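Local coordinates for B-agarase (Agarivorans gilvus, PDB 5Z6P), which is a family 50 glycoside hydrolase with agarase activity, probably cleaving the beta-1,4-galactosidic bonds of agarose, at residues A[162-167]-A[230-235]; A[674-679]-A[687-692]; A[694-699]-A[734-739]; A[718-723]-A[728-733]. All blocks are in the same frame, centred on the assembly; numbering follows the deposited sequence.

Contact 1: residues A[162-167]-A[230-235]; sequences CPWGTK and AQQEHA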
# COMPACT_ATOMS: atom_id res chain seq x y z
N CYS A 162 -7.99 -20.88 1.67
CA CYS A 162 -9.30 -21.03 1.06
C CYS A 162 -9.15 -21.83 -0.22
O CYS A 162 -8.09 -21.79 -0.85
CB CYS A 162 -9.94 -19.68 0.75
SG CYS A 162 -10.23 -18.65 2.17
N PRO A 163 -10.21 -22.55 -0.61
CA PRO A 163 -10.21 -23.18 -1.93
C PRO A 163 -9.83 -22.18 -3.01
O PRO A 163 -10.35 -21.07 -3.01
CB PRO A 163 -11.66 -23.64 -2.08
CG PRO A 163 -12.10 -23.92 -0.69
CD PRO A 163 -11.42 -22.87 0.16
N TRP A 164 -8.89 -22.54 -3.88
CA TRP A 164 -8.56 -21.72 -5.04
C TRP A 164 -8.81 -22.56 -6.30
O TRP A 164 -8.98 -23.77 -6.20
CB TRP A 164 -7.10 -21.22 -4.99
CG TRP A 164 -6.12 -22.21 -5.53
CD1 TRP A 164 -5.67 -23.34 -4.91
CD2 TRP A 164 -5.48 -22.17 -6.80
NE1 TRP A 164 -4.79 -24.01 -5.72
CE2 TRP A 164 -4.66 -23.32 -6.89
CE3 TRP A 164 -5.52 -21.29 -7.88
CZ2 TRP A 164 -3.89 -23.59 -8.02
CZ3 TRP A 164 -4.75 -21.56 -8.99
CH2 TRP A 164 -3.94 -22.71 -9.05
N GLY A 165 -8.87 -21.93 -7.48
CA GLY A 165 -9.10 -22.65 -8.72
C GLY A 165 -10.47 -23.31 -8.72
O GLY A 165 -10.74 -24.23 -9.50
N THR A 166 -11.31 -22.83 -7.80
CA THR A 166 -12.67 -23.28 -7.58
C THR A 166 -13.65 -22.43 -8.39
O THR A 166 -13.26 -21.39 -8.94
CB THR A 166 -12.95 -23.25 -6.05
OG1 THR A 166 -14.33 -23.47 -5.73
CG2 THR A 166 -12.40 -21.99 -5.40
N LYS A 167 -14.91 -22.86 -8.51
CA LYS A 167 -15.86 -22.07 -9.28
C LYS A 167 -16.51 -21.03 -8.38
O LYS A 167 -16.81 -19.92 -8.83
CB LYS A 167 -16.92 -22.96 -9.95
CG LYS A 167 -17.79 -22.20 -10.96
CD LYS A 167 -17.43 -22.52 -12.42
CE LYS A 167 -17.82 -21.38 -13.37
NZ LYS A 167 -17.81 -21.78 -14.80
N ALA A 230 2.77 -23.90 -9.68
CA ALA A 230 2.89 -25.15 -10.45
C ALA A 230 1.59 -25.62 -11.08
O ALA A 230 1.60 -26.22 -12.14
CB ALA A 230 3.45 -26.26 -9.55
N GLN A 231 0.47 -25.37 -10.41
CA GLN A 231 -0.83 -25.93 -10.81
C GLN A 231 -1.66 -24.98 -11.67
O GLN A 231 -2.84 -25.24 -11.93
CB GLN A 231 -1.61 -26.34 -9.56
CG GLN A 231 -0.82 -27.28 -8.65
CD GLN A 231 -1.58 -27.68 -7.41
OE1 GLN A 231 -2.69 -27.24 -7.18
NE2 GLN A 231 -0.96 -28.52 -6.59
N GLN A 232 -1.04 -23.89 -12.10
CA GLN A 232 -1.71 -22.84 -12.87
C GLN A 232 -0.96 -22.57 -14.16
O GLN A 232 0.26 -22.62 -14.20
CB GLN A 232 -1.82 -21.54 -12.05
CG GLN A 232 -1.64 -20.22 -12.85
CD GLN A 232 -2.94 -19.49 -13.09
OE1 GLN A 232 -3.96 -19.77 -12.45
NE2 GLN A 232 -2.92 -18.55 -14.01
N GLU A 233 -1.70 -22.27 -15.21
CA GLU A 233 -1.10 -21.87 -16.47
C GLU A 233 -1.50 -20.45 -16.79
O GLU A 233 -2.63 -20.04 -16.52
CB GLU A 233 -1.53 -22.83 -17.59
CG GLU A 233 -0.62 -22.84 -18.78
CD GLU A 233 0.73 -23.42 -18.46
OE1 GLU A 233 0.78 -24.50 -17.82
OE2 GLU A 233 1.75 -22.80 -18.83
N HIS A 234 -0.60 -19.67 -17.36
CA HIS A 234 -0.94 -18.33 -17.78
C HIS A 234 -0.00 -17.94 -18.90
O HIS A 234 1.04 -18.56 -19.09
CB HIS A 234 -0.89 -17.33 -16.60
CG HIS A 234 0.50 -17.02 -16.12
ND1 HIS A 234 1.27 -16.02 -16.67
CD2 HIS A 234 1.25 -17.59 -15.14
CE1 HIS A 234 2.44 -15.99 -16.06
NE2 HIS A 234 2.46 -16.93 -15.13
N ALA A 235 -0.38 -16.91 -19.65
CA ALA A 235 0.26 -16.55 -20.91
C ALA A 235 1.78 -16.40 -20.88
O ALA A 235 2.44 -16.73 -21.86
CB ALA A 235 -0.35 -15.26 -21.45
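The six-membered part of the W164 indole pushes edge-on against Q231 and Q232, and almost the whole contact is van der Waals. CZ2 of W164 lies 3.9 Å from CB of Q231. CH2 of W164 lies 3.9 Å from CB of Q232. Both CB atoms sit near the ring plane, so the tryptophan meets the two glutamines with its rim and not with a face. CH2 of W164 also comes to 4.0 Å from the backbone O of Q231. The indole is sent across by its first torsion, with CG between the backbone N and the carbonyl carbon (chi1 85°).

The loop 162-167 belongs to the carbohydrate-binding-module-like domain, where it leads into strand 168-174. The other loop, 230-235, follows strand 199-210 and runs on to helix 241-255. The contact therefore joins two surface loops that are distant in sequence. C162 anchors the first loop through its disulfide to C151, and Y218 OH is hydrogen-bonded to the backbone N of W164. F679 meets the W164 ring edge-to-face.

Polar groups approach the indole without bonding to it. The Q231 chain is extended beyond CG and passes obliquely beside the ring edge, its amide plane 26° from the indole plane. Its OE1 stays 4.1 Å from W164 NE1, too far for a hydrogen bond. Q232 bends at chi2 instead. As modelled, its OE1 lies at the ring edge near CZ3 of W164, but the placing of this amide is doubtful.

Contact 2: residues A[674-679]-A[687-692]; sequences LDSGFF and CSQQER
The carboxylate of D675 lies against the first turn of helix 689-704 and overlaps the side chain of Q689. This is a helix N-terminus with two side-chain acceptors, the N-cap S688 and, from a neighbouring turn, D675. S688 OG accepts from the backbone N of E691. D675 belongs to a type I turn, L674 to G677, and takes the first N-H of the helix. Its OD2 accepts from the backbone N of Q689 at 2.9 Å. Its OD1 accepts from NE2 of Q689 at 2.7 Å. Both donors come on the syn side of their oxygens, somewhat out of the carboxylate plane. The planes of the carboxylate and the Q689 amide are only 20° apart. The negative charge at a helix N-terminus is probably stabilised by the helix dipole.

Q689 reaches D675 because its chain folds at chi2 (-49°). The same NE2 also donates to N733 OD1, so both of its hydrogens can be used. S676 CB and OG pack beside this nitrogen. Next to the Q689 N-H, CA of S688 lies 3.5 Å from OD2 of D675. A water bridges the two backbones, accepting from L674 N and donating to C687 O.

The far end of the amide is fixed as well. NH1 of R692 donates to OE1 of Q689 at 2.9 Å, in the carbonyl plane and on a lone pair.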
# COMPACT_ATOMS: atom_id res chain seq x y z
N LEU A 674 -5.54 -12.27 -10.36
CA LEU A 674 -5.33 -13.62 -9.85
C LEU A 674 -5.08 -14.61 -10.97
O LEU A 674 -5.00 -15.80 -10.72
CB LEU A 674 -6.54 -14.08 -9.01
CG LEU A 674 -6.88 -13.32 -7.73
CD1 LEU A 674 -8.18 -13.81 -7.14
CD2 LEU A 674 -5.75 -13.43 -6.74
N ASP A 675 -4.97 -14.13 -12.20
CA ASP A 675 -4.82 -15.03 -13.33
C ASP A 675 -3.36 -15.40 -13.60
O ASP A 675 -3.07 -16.12 -14.55
CB ASP A 675 -5.49 -14.44 -14.59
CG ASP A 675 -4.84 -13.15 -15.07
OD1 ASP A 675 -4.22 -12.46 -14.24
OD2 ASP A 675 -4.93 -12.81 -16.28
N SER A 676 -2.42 -14.94 -12.78
CA SER A 676 -1.05 -15.43 -12.90
C SER A 676 -0.72 -16.34 -11.73
O SER A 676 0.43 -16.53 -11.38
CB SER A 676 -0.04 -14.28 -13.01
OG SER A 676 -0.04 -13.45 -11.86
N GLY A 677 -1.75 -16.90 -11.11
CA GLY A 677 -1.59 -17.97 -10.15
C GLY A 677 -1.34 -17.57 -8.72
O GLY A 677 -0.83 -18.35 -7.95
N PHE A 678 -1.70 -16.34 -8.37
CA PHE A 678 -1.52 -15.80 -7.03
C PHE A 678 -2.73 -16.10 -6.17
O PHE A 678 -3.78 -16.43 -6.69
CB PHE A 678 -1.27 -14.27 -7.10
CG PHE A 678 0.15 -13.92 -7.37
CD1 PHE A 678 0.73 -14.21 -8.59
CD2 PHE A 678 0.93 -13.33 -6.38
CE1 PHE A 678 2.06 -13.91 -8.83
CE2 PHE A 678 2.25 -13.04 -6.60
CZ PHE A 678 2.83 -13.32 -7.83
N PHE A 679 -2.57 -16.00 -4.87
CA PHE A 679 -3.68 -16.19 -3.96
C PHE A 679 -4.30 -14.86 -3.50
O PHE A 679 -5.33 -14.86 -2.84
CB PHE A 679 -3.24 -16.99 -2.73
CG PHE A 679 -2.65 -18.33 -3.07
CD1 PHE A 679 -3.46 -19.36 -3.54
CD2 PHE A 679 -1.30 -18.57 -2.89
CE1 PHE A 679 -2.92 -20.61 -3.84
CE2 PHE A 679 -0.75 -19.82 -3.18
CZ PHE A 679 -1.57 -20.84 -3.67
N CYS A 687 -9.48 -7.96 -13.14
CA CYS A 687 -9.95 -9.32 -13.41
C CYS A 687 -8.93 -10.12 -14.20
O CYS A 687 -9.03 -11.33 -14.31
CB CYS A 687 -11.29 -9.31 -14.16
SG CYS A 687 -11.21 -8.66 -15.82
N SER A 688 -7.92 -9.44 -14.74
CA SER A 688 -6.99 -10.10 -15.64
C SER A 688 -5.73 -9.28 -15.76
O SER A 688 -5.75 -8.10 -15.41
CB SER A 688 -7.62 -10.26 -17.01
OG SER A 688 -7.63 -8.99 -17.64
N GLN A 689 -4.67 -9.88 -16.29
CA GLN A 689 -3.44 -9.14 -16.59
C GLN A 689 -3.70 -7.97 -17.53
O GLN A 689 -3.13 -6.90 -17.39
CB GLN A 689 -2.37 -10.06 -17.19
CG GLN A 689 -1.81 -11.12 -16.22
CD GLN A 689 -1.41 -10.49 -14.89
OE1 GLN A 689 -0.61 -9.55 -14.84
NE2 GLN A 689 -1.99 -10.98 -13.82
N GLN A 690 -4.57 -8.18 -18.51
CA GLN A 690 -4.87 -7.13 -19.46
C GLN A 690 -5.49 -5.93 -18.74
O GLN A 690 -5.14 -4.79 -19.02
CB GLN A 690 -5.79 -7.63 -20.57
CG GLN A 690 -6.04 -6.62 -21.66
CD GLN A 690 -7.11 -7.05 -22.64
OE1 GLN A 690 -7.80 -8.04 -22.43
NE2 GLN A 690 -7.26 -6.31 -23.74
N GLU A 691 -6.39 -6.19 -17.81
CA GLU A 691 -7.06 -5.12 -17.11
C GLU A 691 -6.12 -4.39 -16.12
O GLU A 691 -6.35 -3.23 -15.81
CB GLU A 691 -8.29 -5.62 -16.38
CG GLU A 691 -9.13 -4.45 -15.84
CD GLU A 691 -10.51 -4.85 -15.36
OE1 GLU A 691 -10.64 -5.64 -14.39
OE2 GLU A 691 -11.48 -4.34 -15.94
N ARG A 692 -5.09 -5.08 -15.66
CA ARG A 692 -4.08 -4.47 -14.80
C ARG A 692 -3.45 -3.27 -15.50
O ARG A 692 -3.32 -2.19 -14.91
CB ARG A 692 -3.00 -5.47 -14.43
CG ARG A 692 -3.38 -6.50 -13.37
CD ARG A 692 -2.15 -7.34 -12.98
NE ARG A 692 -1.15 -6.52 -12.29
CZ ARG A 692 0.16 -6.71 -12.33
NH1 ARG A 692 0.68 -7.71 -13.06
NH2 ARG A 692 0.96 -5.89 -11.66
O HOH W 1 -7.99 -12.76 -12.05

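Contact 3: residues A[694-699]-A[734-739]; sequences QMFERY and IGFVSI
Helix 689-704 is the crossover helix of a beta-alpha-beta unit, linking the neighbouring parallel strands 664-668 and 709-714. Contact 3 joins this helix to the loop that follows strand 709-714 and leads to helix 745-762. One pair of aromatic rings makes it, F696 with F736. It is an offset T-shaped (edge-to-face) pair. F736 supplies the edge and F696 the face.

The centroids are 5.5 Å apart and the planes stand at 74°. The touching atoms of F736 are CZ and CE1. CZ of F736 lies 3.8 Å from CE2 of F696, and CE1 of F736 lies 3.9 Å from the same atom. CZ of F736 is also 4.1 Å from CZ of F696. The edge thus comes down near the rim of the F696 face, on its CE2 side, and not over its middle. F696 carries its CG trans to the backbone N (chi1 175°), which swings the ring off the helix toward the loop.

Helix 745-762 packs on both rings. A750 and V754 touch F696, while M747 and A751 touch F736. Y714, at the end of strand 709-714, meets F736 edge-to-face. Both phenylalanines are buried, and the pair is wholly apolar. Packing of a crossover helix against the loop after the next strand fits the beta/alpha barrel, the fold expected for the catalytic domain of this glycosidase family.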
# COMPACT_ATOMS: atom_id res chain seq x y z
N GLN A 694 -4.71 -1.71 -18.16
CA GLN A 694 -5.76 -0.70 -18.36
C GLN A 694 -5.93 0.17 -17.10
O GLN A 694 -6.03 1.40 -17.17
CB GLN A 694 -7.10 -1.34 -18.72
CG GLN A 694 -7.20 -1.90 -20.15
CD GLN A 694 -8.39 -2.84 -20.35
OE1 GLN A 694 -8.90 -3.43 -19.40
NE2 GLN A 694 -8.83 -3.00 -21.59
N MET A 695 -5.96 -0.48 -15.94
CA MET A 695 -6.17 0.28 -14.73
C MET A 695 -4.95 1.13 -14.39
O MET A 695 -5.09 2.21 -13.84
CB MET A 695 -6.55 -0.65 -13.58
CG MET A 695 -7.92 -1.29 -13.81
SD MET A 695 -8.46 -2.41 -12.51
CE MET A 695 -8.92 -1.22 -11.24
N PHE A 696 -3.76 0.64 -14.73
CA PHE A 696 -2.54 1.42 -14.56
C PHE A 696 -2.67 2.73 -15.34
O PHE A 696 -2.38 3.82 -14.83
CB PHE A 696 -1.31 0.64 -15.03
CG PHE A 696 -0.02 1.44 -14.98
CD1 PHE A 696 0.34 2.27 -16.03
CD2 PHE A 696 0.83 1.33 -13.89
CE1 PHE A 696 1.51 3.00 -15.99
CE2 PHE A 696 2.01 2.05 -13.83
CZ PHE A 696 2.36 2.90 -14.89
N GLU A 697 -3.13 2.62 -16.58
CA GLU A 697 -3.25 3.79 -17.44
C GLU A 697 -4.28 4.75 -16.89
O GLU A 697 -4.03 5.95 -16.84
CB GLU A 697 -3.61 3.38 -18.87
CG GLU A 697 -3.72 4.56 -19.80
CD GLU A 697 -3.64 4.17 -21.26
OE1 GLU A 697 -3.99 3.02 -21.59
OE2 GLU A 697 -3.21 5.02 -22.06
N ARG A 698 -5.43 4.23 -16.47
CA ARG A 698 -6.49 5.07 -15.93
C ARG A 698 -6.01 5.84 -14.69
O ARG A 698 -6.29 7.03 -14.54
CB ARG A 698 -7.72 4.24 -15.58
CG ARG A 698 -8.59 3.86 -16.78
CD ARG A 698 -9.87 3.15 -16.30
NE ARG A 698 -10.06 1.90 -17.02
CZ ARG A 698 -10.43 0.76 -16.46
NH1 ARG A 698 -10.67 0.69 -15.16
NH2 ARG A 698 -10.56 -0.31 -17.22
N TYR A 699 -5.29 5.16 -13.81
CA TYR A 699 -4.69 5.82 -12.65
C TYR A 699 -3.81 6.95 -13.12
O TYR A 699 -3.98 8.07 -12.69
CB TYR A 699 -3.89 4.83 -11.79
CG TYR A 699 -3.44 5.40 -10.43
CD1 TYR A 699 -2.40 6.32 -10.32
CD2 TYR A 699 -4.05 4.97 -9.26
CE1 TYR A 699 -1.98 6.81 -9.05
CE2 TYR A 699 -3.65 5.47 -8.00
CZ TYR A 699 -2.63 6.37 -7.90
OH TYR A 699 -2.26 6.82 -6.65
N ILE A 734 1.49 -7.91 -7.91
CA ILE A 734 1.59 -6.47 -8.18
C ILE A 734 2.80 -6.04 -8.99
O ILE A 734 3.00 -4.87 -9.24
CB ILE A 734 1.59 -5.66 -6.87
CG1 ILE A 734 2.71 -6.14 -5.94
CG2 ILE A 734 0.23 -5.75 -6.22
CD1 ILE A 734 3.05 -5.18 -4.82
N GLY A 735 3.62 -6.99 -9.41
CA GLY A 735 4.82 -6.63 -10.11
C GLY A 735 4.64 -6.19 -11.55
O GLY A 735 3.66 -6.53 -12.22
N PHE A 736 5.61 -5.43 -12.03
CA PHE A 736 5.81 -5.24 -13.46
C PHE A 736 6.46 -6.47 -14.08
O PHE A 736 6.22 -6.78 -15.24
CB PHE A 736 6.66 -4.01 -13.73
CG PHE A 736 5.85 -2.84 -14.20
CD1 PHE A 736 4.94 -2.24 -13.35
CD2 PHE A 736 5.96 -2.38 -15.51
CE1 PHE A 736 4.17 -1.18 -13.78
CE2 PHE A 736 5.19 -1.33 -15.95
CZ PHE A 736 4.30 -0.72 -15.09
N VAL A 737 7.27 -7.18 -13.28
CA VAL A 737 7.88 -8.42 -13.73
C VAL A 737 7.51 -9.59 -12.82
O VAL A 737 7.28 -9.40 -11.63
CB VAL A 737 9.41 -8.30 -13.84
CG1 VAL A 737 9.79 -7.11 -14.68
CG2 VAL A 737 10.08 -8.23 -12.47
N SER A 738 7.43 -10.79 -13.38
CA SER A 738 7.14 -11.97 -12.58
C SER A 738 8.32 -12.33 -11.68
O SER A 738 9.37 -11.72 -11.74
CB SER A 738 6.81 -13.17 -13.46
OG SER A 738 7.96 -13.58 -14.16
N ILE A 739 8.13 -13.38 -10.89
CA ILE A 739 9.20 -13.88 -10.04
C ILE A 739 10.29 -14.55 -10.89
O ILE A 739 11.41 -14.76 -10.43
CB ILE A 739 8.64 -14.86 -8.97
CG1 ILE A 739 9.62 -15.01 -7.80
CG2 ILE A 739 8.26 -16.20 -9.60
CD1 ILE A 739 9.74 -13.79 -6.98

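Contact 4: residues A[718-723]-A[728-733]; sequences IDSPIT and DGENYN
S720 is wedged against E730, N731 and Y732 where two parts of one long loop cross. The loop joins strand 709-714 to helix 745-762 in the probable beta/alpha barrel. The tight part is centred on S720. Its OG donates to E730 OE2 at 2.5 Å, a very short distance that should be read with caution. OG also accepts a weak bond from the backbone N of Y732. A second weak bond runs from S720 N to Y732 O, at 3.4 Å. CB of S720 packs 3.6 Å from CA of N731. E730 bends at chi2 to bring its carboxylate to the serine, and its CG sits over the rim of one face of the Y732 ring. An Asx turn precedes it: D728 OD1 accepts from the backbone N of E730. N731 CA makes a CA-H...O contact with P721 O at 3.5 Å.

D719 and N733 meet at the other end. N733 ND2 donates to D719 OD1 at 3.1 Å on the syn side, in a bent bond (138°) a little out of the carboxylate plane. The carboxylate and amide planes are 75° apart. OD1 also accepts from G735 N, and OD2 is bonded to Y744 OH. N733 OD1 is taken by Q689 NE2 and A673 N.

The side of I722 is looser and joined by water. N731 ND2 has its protein partner in Y153 O. Two waters donate to I722 O: one also donates to N731 O, and the other accepts from N731 ND2 at 3.0 Å.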
# COMPACT_ATOMS: atom_id res chain seq x y z
N ILE A 718 8.91 -5.85 -8.91
CA ILE A 718 8.84 -7.32 -8.93
C ILE A 718 7.59 -7.84 -8.22
O ILE A 718 7.24 -7.34 -7.16
CB ILE A 718 10.10 -7.92 -8.25
CG1 ILE A 718 11.37 -7.37 -8.92
CG2 ILE A 718 10.08 -9.44 -8.25
CD1 ILE A 718 12.59 -7.43 -8.03
N ASP A 719 6.91 -8.82 -8.81
CA ASP A 719 5.88 -9.58 -8.10
C ASP A 719 6.31 -9.91 -6.65
O ASP A 719 7.48 -10.23 -6.43
CB ASP A 719 5.57 -10.89 -8.84
CG ASP A 719 4.33 -10.80 -9.75
OD1 ASP A 719 3.62 -9.78 -9.69
OD2 ASP A 719 4.07 -11.78 -10.49
N SER A 720 5.38 -9.85 -5.69
CA SER A 720 5.59 -10.50 -4.40
C SER A 720 5.79 -12.00 -4.60
O SER A 720 5.23 -12.55 -5.54
CB SER A 720 4.39 -10.33 -3.45
OG SER A 720 3.98 -8.99 -3.28
N PRO A 721 6.53 -12.66 -3.70
CA PRO A 721 6.52 -14.14 -3.74
C PRO A 721 5.11 -14.65 -3.50
O PRO A 721 4.40 -14.05 -2.71
CB PRO A 721 7.45 -14.54 -2.59
CG PRO A 721 8.26 -13.34 -2.30
CD PRO A 721 7.42 -12.15 -2.64
N ILE A 722 4.72 -15.72 -4.17
CA ILE A 722 3.35 -16.24 -4.06
C ILE A 722 3.12 -16.77 -2.65
O ILE A 722 2.00 -16.76 -2.13
CB ILE A 722 3.08 -17.35 -5.12
CG1 ILE A 722 3.11 -16.74 -6.53
CG2 ILE A 722 1.74 -18.04 -4.89
CD1 ILE A 722 3.03 -17.75 -7.65
N THR A 723 4.21 -17.21 -2.03
CA THR A 723 4.19 -17.70 -0.65
C THR A 723 4.43 -16.57 0.36
O THR A 723 4.52 -16.80 1.55
CB THR A 723 5.26 -18.79 -0.45
OG1 THR A 723 6.45 -18.38 -1.13
CG2 THR A 723 4.80 -20.12 -1.04
N ASP A 728 6.74 -9.87 6.21
CA ASP A 728 5.34 -9.57 6.57
C ASP A 728 4.26 -10.41 5.87
O ASP A 728 3.08 -10.29 6.16
CB ASP A 728 5.06 -8.09 6.30
CG ASP A 728 5.38 -7.69 4.87
OD1 ASP A 728 5.34 -8.57 3.98
OD2 ASP A 728 5.66 -6.51 4.63
N GLY A 729 4.67 -11.25 4.93
CA GLY A 729 3.75 -12.14 4.26
C GLY A 729 3.06 -11.55 3.04
O GLY A 729 2.16 -12.18 2.47
N GLU A 730 3.46 -10.35 2.64
CA GLU A 730 2.94 -9.69 1.44
C GLU A 730 3.04 -10.60 0.20
O GLU A 730 4.13 -11.02 -0.18
CB GLU A 730 3.68 -8.39 1.21
CG GLU A 730 3.37 -7.67 -0.09
CD GLU A 730 4.61 -7.02 -0.67
OE1 GLU A 730 5.03 -5.95 -0.18
OE2 GLU A 730 5.19 -7.61 -1.60
N ASN A 731 1.91 -10.89 -0.43
CA ASN A 731 1.84 -11.97 -1.42
C ASN A 731 0.98 -11.65 -2.63
O ASN A 731 0.21 -12.49 -3.10
CB ASN A 731 1.33 -13.26 -0.75
CG ASN A 731 -0.04 -13.08 -0.12
OD1 ASN A 731 -0.50 -11.96 0.09
ND2 ASN A 731 -0.70 -14.19 0.19
N TYR A 732 1.14 -10.43 -3.14
CA TYR A 732 0.25 -9.88 -4.15
C TYR A 732 0.83 -9.98 -5.54
O TYR A 732 2.02 -9.80 -5.74
CB TYR A 732 -0.03 -8.38 -3.88
CG TYR A 732 -0.41 -8.00 -2.48
CD1 TYR A 732 -1.04 -8.90 -1.63
CD2 TYR A 732 -0.16 -6.72 -2.00
CE1 TYR A 732 -1.40 -8.54 -0.35
CE2 TYR A 732 -0.53 -6.34 -0.72
CZ TYR A 732 -1.15 -7.26 0.10
OH TYR A 732 -1.52 -6.93 1.37
N ASN A 733 -0.05 -10.21 -6.51
CA ASN A 733 0.34 -10.07 -7.91
C ASN A 733 0.42 -8.60 -8.30
O ASN A 733 -0.47 -8.11 -8.95
CB ASN A 733 -0.65 -10.83 -8.82
CG ASN A 733 -0.47 -10.51 -10.29
OD1 ASN A 733 -1.44 -10.31 -11.01
ND2 ASN A 733 0.78 -10.43 -10.74
O HOH W 2 -0.26 -15.25 -3.56
O HOH W 3 0.88 -16.77 0.28

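Contact 1 is at the surface, contact 2 is partly buried, and contacts 3 and 4 are buried. Contacts 2 and 3 share helix 689-704: the first holds its N-terminal turn by polar bonds, the second packs an apolar ring further along. Contact 4 is nested in the chain loop closed by contact 3. The two meet at D719, whose backbone N pairs with V737 O. Contact 1 is the one that involves the carbohydrate-binding-like domain, and its segments adjoin 674-679 of contact 2. Chemistry does not follow depth: contact 4 is rich in hydrogen bonds and bridging waters, whereas contacts 1 and 3 rest on aromatic rings.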